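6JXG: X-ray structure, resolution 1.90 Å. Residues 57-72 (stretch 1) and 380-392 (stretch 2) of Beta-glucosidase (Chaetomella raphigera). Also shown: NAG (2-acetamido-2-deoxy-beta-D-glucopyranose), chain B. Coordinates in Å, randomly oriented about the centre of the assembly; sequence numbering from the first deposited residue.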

# COMPACT_ATOMS: atom_id res chain seq x y z
N GLN A 57 16.08 -6.34 3.51
CA GLN A 57 15.94 -6.30 2.07
C GLN A 57 14.62 -5.61 1.64
O GLN A 57 13.54 -5.91 2.16
CB GLN A 57 16.05 -7.70 1.44
CG GLN A 57 16.28 -7.67 -0.07
CD GLN A 57 17.72 -7.29 -0.42
OE1 GLN A 57 18.59 -7.15 0.47
NE2 GLN A 57 17.99 -7.15 -1.72
N ASP A 58 14.74 -4.72 0.66
CA ASP A 58 13.54 -4.16 -0.04
C ASP A 58 12.88 -5.29 -0.89
O ASP A 58 13.50 -6.35 -1.18
CB ASP A 58 13.96 -3.04 -0.97
CG ASP A 58 14.29 -1.74 -0.29
OD1 ASP A 58 13.56 -1.42 0.65
OD2 ASP A 58 15.28 -1.05 -0.70
N GLY A 59 11.63 -5.14 -1.27
CA GLY A 59 10.78 -4.03 -0.88
C GLY A 59 9.37 -4.56 -0.71
O GLY A 59 9.17 -5.76 -0.59
N PRO A 60 8.37 -3.67 -0.70
CA PRO A 60 6.98 -4.09 -0.39
C PRO A 60 6.28 -5.03 -1.35
O PRO A 60 5.37 -5.75 -0.90
CB PRO A 60 6.22 -2.71 -0.22
CG PRO A 60 7.35 -1.71 0.03
CD PRO A 60 8.52 -2.21 -0.74
N LEU A 61 6.68 -5.08 -2.64
CA LEU A 61 5.93 -5.85 -3.62
C LEU A 61 6.74 -7.00 -4.19
O LEU A 61 6.32 -7.64 -5.15
CB LEU A 61 5.44 -4.94 -4.74
CG LEU A 61 6.43 -4.13 -5.55
CD1 LEU A 61 7.44 -4.95 -6.37
CD2 LEU A 61 5.75 -3.16 -6.50
N GLY A 62 7.90 -7.24 -3.62
CA GLY A 62 8.77 -8.30 -4.09
C GLY A 62 10.20 -8.05 -3.66
O GLY A 62 10.57 -6.91 -3.27
N ILE A 63 11.02 -9.09 -3.81
CA ILE A 63 12.42 -8.98 -3.35
C ILE A 63 13.17 -8.13 -4.35
O ILE A 63 13.15 -8.43 -5.60
CB ILE A 63 13.11 -10.35 -3.32
CG1 ILE A 63 12.25 -11.42 -2.64
CG2 ILE A 63 14.50 -10.19 -2.67
CD1 ILE A 63 11.74 -11.07 -1.27
N ARG A 64 13.75 -7.03 -3.89
CA ARG A 64 14.54 -6.17 -4.75
C ARG A 64 15.94 -6.80 -5.07
O ARG A 64 16.52 -7.52 -4.24
CB ARG A 64 14.71 -4.84 -4.06
CG ARG A 64 15.23 -3.71 -4.96
CD ARG A 64 15.39 -2.45 -4.08
NE ARG A 64 15.98 -1.42 -4.92
CZ ARG A 64 16.59 -0.31 -4.44
NH1 ARG A 64 16.69 -0.05 -3.15
NH2 ARG A 64 17.11 0.53 -5.33
N PHE A 65 16.38 -6.59 -6.30
CA PHE A 65 17.72 -6.94 -6.86
C PHE A 65 17.85 -8.43 -7.23
O PHE A 65 18.42 -8.78 -8.27
CB PHE A 65 18.90 -6.49 -5.95
CG PHE A 65 18.98 -4.99 -5.71
CD1 PHE A 65 19.23 -4.11 -6.75
CD2 PHE A 65 18.88 -4.45 -4.45
CE1 PHE A 65 19.34 -2.75 -6.56
CE2 PHE A 65 19.02 -3.06 -4.26
CZ PHE A 65 19.26 -2.23 -5.32
N VAL A 66 17.39 -9.32 -6.37
CA VAL A 66 17.60 -10.75 -6.55
C VAL A 66 16.81 -11.32 -7.74
O VAL A 66 15.64 -10.97 -7.98
CB VAL A 66 17.20 -11.47 -5.25
CG1 VAL A 66 17.44 -12.96 -5.33
CG2 VAL A 66 17.93 -10.89 -4.08
N GLN A 67 17.46 -12.19 -8.51
CA GLN A 67 16.84 -12.80 -9.62
C GLN A 67 15.96 -13.99 -9.17
O GLN A 67 16.08 -14.51 -8.01
CB GLN A 67 17.87 -13.23 -10.68
CG GLN A 67 18.77 -12.16 -11.18
CD GLN A 67 17.95 -11.00 -11.70
OE1 GLN A 67 17.15 -11.20 -12.57
NE2 GLN A 67 18.09 -9.81 -11.10
N ASN A 68 15.07 -14.40 -10.09
CA ASN A 68 14.17 -15.55 -9.85
C ASN A 68 13.33 -15.33 -8.61
O ASN A 68 13.17 -16.23 -7.81
CB ASN A 68 14.96 -16.82 -9.69
CG ASN A 68 15.19 -17.51 -10.99
OD1 ASN A 68 14.36 -17.42 -11.93
ND2 ASN A 68 16.33 -18.17 -11.10
N VAL A 69 12.75 -14.13 -8.53
CA VAL A 69 11.76 -13.84 -7.53
C VAL A 69 10.46 -13.34 -8.25
O VAL A 69 10.46 -13.11 -9.44
CB VAL A 69 12.26 -12.75 -6.55
CG1 VAL A 69 13.56 -13.17 -5.91
CG2 VAL A 69 12.43 -11.42 -7.26
N THR A 70 9.39 -13.22 -7.51
CA THR A 70 8.12 -12.77 -8.06
C THR A 70 8.00 -11.25 -7.94
O THR A 70 8.23 -10.68 -6.88
CB THR A 70 6.94 -13.45 -7.32
OG1 THR A 70 7.04 -14.87 -7.53
CG2 THR A 70 5.57 -13.01 -7.84
N ALA A 71 7.52 -10.61 -9.00
CA ALA A 71 7.21 -9.20 -8.98
C ALA A 71 5.67 -9.08 -8.79
O ALA A 71 4.90 -9.22 -9.74
CB ALA A 71 7.70 -8.51 -10.24
N PHE A 72 5.25 -8.99 -7.53
CA PHE A 72 3.87 -8.97 -7.17
C PHE A 72 3.26 -7.63 -7.57
O PHE A 72 3.96 -6.66 -7.81
CB PHE A 72 3.68 -9.17 -5.67
CG PHE A 72 4.11 -10.54 -5.14
CD1 PHE A 72 3.27 -11.63 -5.20
CD2 PHE A 72 5.38 -10.72 -4.65
CE1 PHE A 72 3.72 -12.87 -4.71
CE2 PHE A 72 5.80 -11.93 -4.15
CZ PHE A 72 4.95 -13.01 -4.23
N ALA A 380 3.97 -1.66 -15.06
CA ALA A 380 3.47 -2.63 -14.09
C ALA A 380 3.97 -2.44 -12.69
O ALA A 380 3.61 -3.19 -11.76
CB ALA A 380 3.73 -4.04 -14.58
N MET A 381 4.69 -1.34 -12.51
CA MET A 381 5.37 -1.00 -11.25
C MET A 381 5.78 0.51 -11.41
O MET A 381 6.25 0.88 -12.51
CB MET A 381 6.63 -1.88 -11.27
CG MET A 381 7.30 -1.93 -10.02
SD MET A 381 8.54 -3.08 -9.89
CE MET A 381 7.77 -4.64 -10.28
N GLY A 382 5.64 1.30 -10.38
CA GLY A 382 6.40 2.57 -10.25
C GLY A 382 7.90 2.45 -9.96
O GLY A 382 8.48 1.39 -10.07
N TRP A 383 8.59 3.56 -9.71
CA TRP A 383 10.05 3.47 -9.60
C TRP A 383 10.54 3.74 -8.19
O TRP A 383 9.83 4.31 -7.36
CB TRP A 383 10.78 4.42 -10.55
CG TRP A 383 10.65 5.85 -10.29
CD1 TRP A 383 11.29 6.56 -9.33
CD2 TRP A 383 9.90 6.82 -11.07
NE1 TRP A 383 10.99 7.90 -9.44
CE2 TRP A 383 10.11 8.09 -10.47
CE3 TRP A 383 9.06 6.74 -12.17
CZ2 TRP A 383 9.51 9.27 -10.95
CZ3 TRP A 383 8.49 7.95 -12.68
CH2 TRP A 383 8.71 9.18 -12.05
N GLY A 384 11.78 3.33 -7.96
CA GLY A 384 12.44 3.55 -6.67
C GLY A 384 12.81 2.27 -5.97
O GLY A 384 13.05 1.27 -6.62
N SER A 385 12.85 2.31 -4.63
CA SER A 385 13.24 1.19 -3.82
C SER A 385 12.17 0.13 -3.71
O SER A 385 12.48 -1.02 -3.44
CB SER A 385 13.61 1.65 -2.41
OG SER A 385 12.41 2.11 -1.81
N GLY A 386 10.91 0.51 -3.93
CA GLY A 386 9.75 -0.42 -3.83
C GLY A 386 9.50 -1.26 -5.09
O GLY A 386 8.34 -1.35 -5.57
N THR A 387 10.58 -1.81 -5.61
CA THR A 387 10.64 -2.50 -6.88
C THR A 387 11.25 -3.87 -6.77
O THR A 387 11.83 -4.23 -5.74
CB THR A 387 11.38 -1.67 -7.95
OG1 THR A 387 12.72 -1.33 -7.54
CG2 THR A 387 10.53 -0.33 -8.21
N ALA A 388 11.22 -4.57 -7.90
CA ALA A 388 11.80 -5.91 -8.09
C ALA A 388 12.07 -6.05 -9.58
O ALA A 388 11.49 -5.30 -10.35
CB ALA A 388 10.88 -7.00 -7.66
N ASP A 389 12.91 -7.02 -9.93
CA ASP A 389 13.21 -7.36 -11.33
C ASP A 389 12.11 -8.32 -11.74
O ASP A 389 11.78 -9.21 -10.97
CB ASP A 389 14.57 -7.98 -11.46
CG ASP A 389 15.70 -6.94 -11.42
OD1 ASP A 389 15.49 -5.75 -11.08
OD2 ASP A 389 16.82 -7.36 -11.78
N PHE A 390 11.44 -8.05 -12.86
CA PHE A 390 10.43 -8.95 -13.35
C PHE A 390 11.09 -10.23 -13.82
O PHE A 390 12.07 -10.15 -14.57
CB PHE A 390 9.71 -8.37 -14.57
CG PHE A 390 8.92 -7.11 -14.30
CD1 PHE A 390 7.67 -7.20 -13.81
CD2 PHE A 390 9.45 -5.85 -14.59
CE1 PHE A 390 6.89 -6.07 -13.62
CE2 PHE A 390 8.70 -4.71 -14.42
CZ PHE A 390 7.42 -4.82 -13.91
N PRO A 391 10.56 -11.41 -13.40
CA PRO A 391 11.05 -12.66 -14.05
C PRO A 391 10.51 -12.79 -15.48
O PRO A 391 11.09 -13.50 -16.28
CB PRO A 391 10.48 -13.79 -13.17
CG PRO A 391 9.31 -13.17 -12.48
CD PRO A 391 9.52 -11.67 -12.41
N TYR A 392 9.46 -12.06 -15.78
CA TYR A 392 8.81 -11.98 -17.10
C TYR A 392 7.74 -10.91 -16.87
O TYR A 392 7.49 -10.53 -15.72
CB TYR A 392 8.17 -13.32 -17.51
CG TYR A 392 7.11 -13.83 -16.59
CD1 TYR A 392 5.78 -13.43 -16.70
CD2 TYR A 392 7.42 -14.71 -15.54
CE1 TYR A 392 4.81 -13.86 -15.83
CE2 TYR A 392 6.44 -15.17 -14.67
CZ TYR A 392 5.12 -14.70 -14.81
OH TYR A 392 4.12 -15.16 -13.92
C1 NAG B . 16.65 -18.91 -12.30
C2 NAG B . 18.11 -18.91 -12.73
C3 NAG B . 18.28 -19.91 -13.86
C4 NAG B . 17.86 -21.27 -13.33
C5 NAG B . 16.38 -21.13 -13.02
C6 NAG B . 15.65 -22.40 -12.61
C7 NAG B . 19.37 -16.84 -12.53
C8 NAG B . 19.71 -15.48 -13.07
N2 NAG B . 18.51 -17.59 -13.20
O3 NAG B . 19.64 -19.92 -14.21
O4 NAG B . 18.11 -22.25 -14.31
O5 NAG B . 16.30 -20.24 -11.94
O6 NAG B . 16.52 -22.98 -11.66
O7 NAG B . 19.88 -17.23 -11.50
O HOH W 1 9.52 -4.38 -3.73
O HOH W 2 14.51 -8.47 -8.03
O HOH W 3 15.34 -1.96 -7.90
O HOH W 4 15.17 -4.94 -8.25
O HOH W 5 19.30 -6.62 -9.90
O HOH W 6 12.70 -11.98 -10.91

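The apolar centre of this contact gathers A71 and L61 against M381, A388 and F390. A71, pointing toward the other stretch, sets its CB 3.9 Å from M381 CE and 3.8 Å from F390 CD1; L61 turns its end inward, bringing CD1 3.9 Å from that same M381 CE and 4.2 Å from A388 CB. P391 extends the patch, its CD 4.2 Å from A71 CB, while its CG packs against the backbone at V69 O, 3.3 Å away.

Neither stretch forms a regular helix or strand, so no strand pairing holds them together, and the backbones approach closely where no side chain points into the gap: the CA atoms of R64 and A388, whose CB atoms both point sideways, lie 4.3 Å apart, and those of G59 and G386, which have no side chains, 4.8 Å. At G59, which follows a cis peptide bond and opens a type I turn ending at G62, a CB would fall 2.9 Å from S385 O.

With no direct backbone hydrogen bonds across the gap, water supplies the links. Water 2 donates to I63 O and V66 O and accepts from D389 N; water 1 joins L61 N and G62 O to T387 O, the last weakly.

Toward the polar edge, R64 NH1 bridges to D58 OD2 at 3.0 Å, within its own stretch, while S385 CB and G384 O lie over one guanidinium face. The sole direct hydrogen bond between stretches runs from Q67 NE2 to D389 OD2, 2.8 Å and nearly straight. Beside Q67, N68 ND2 carries the NAG.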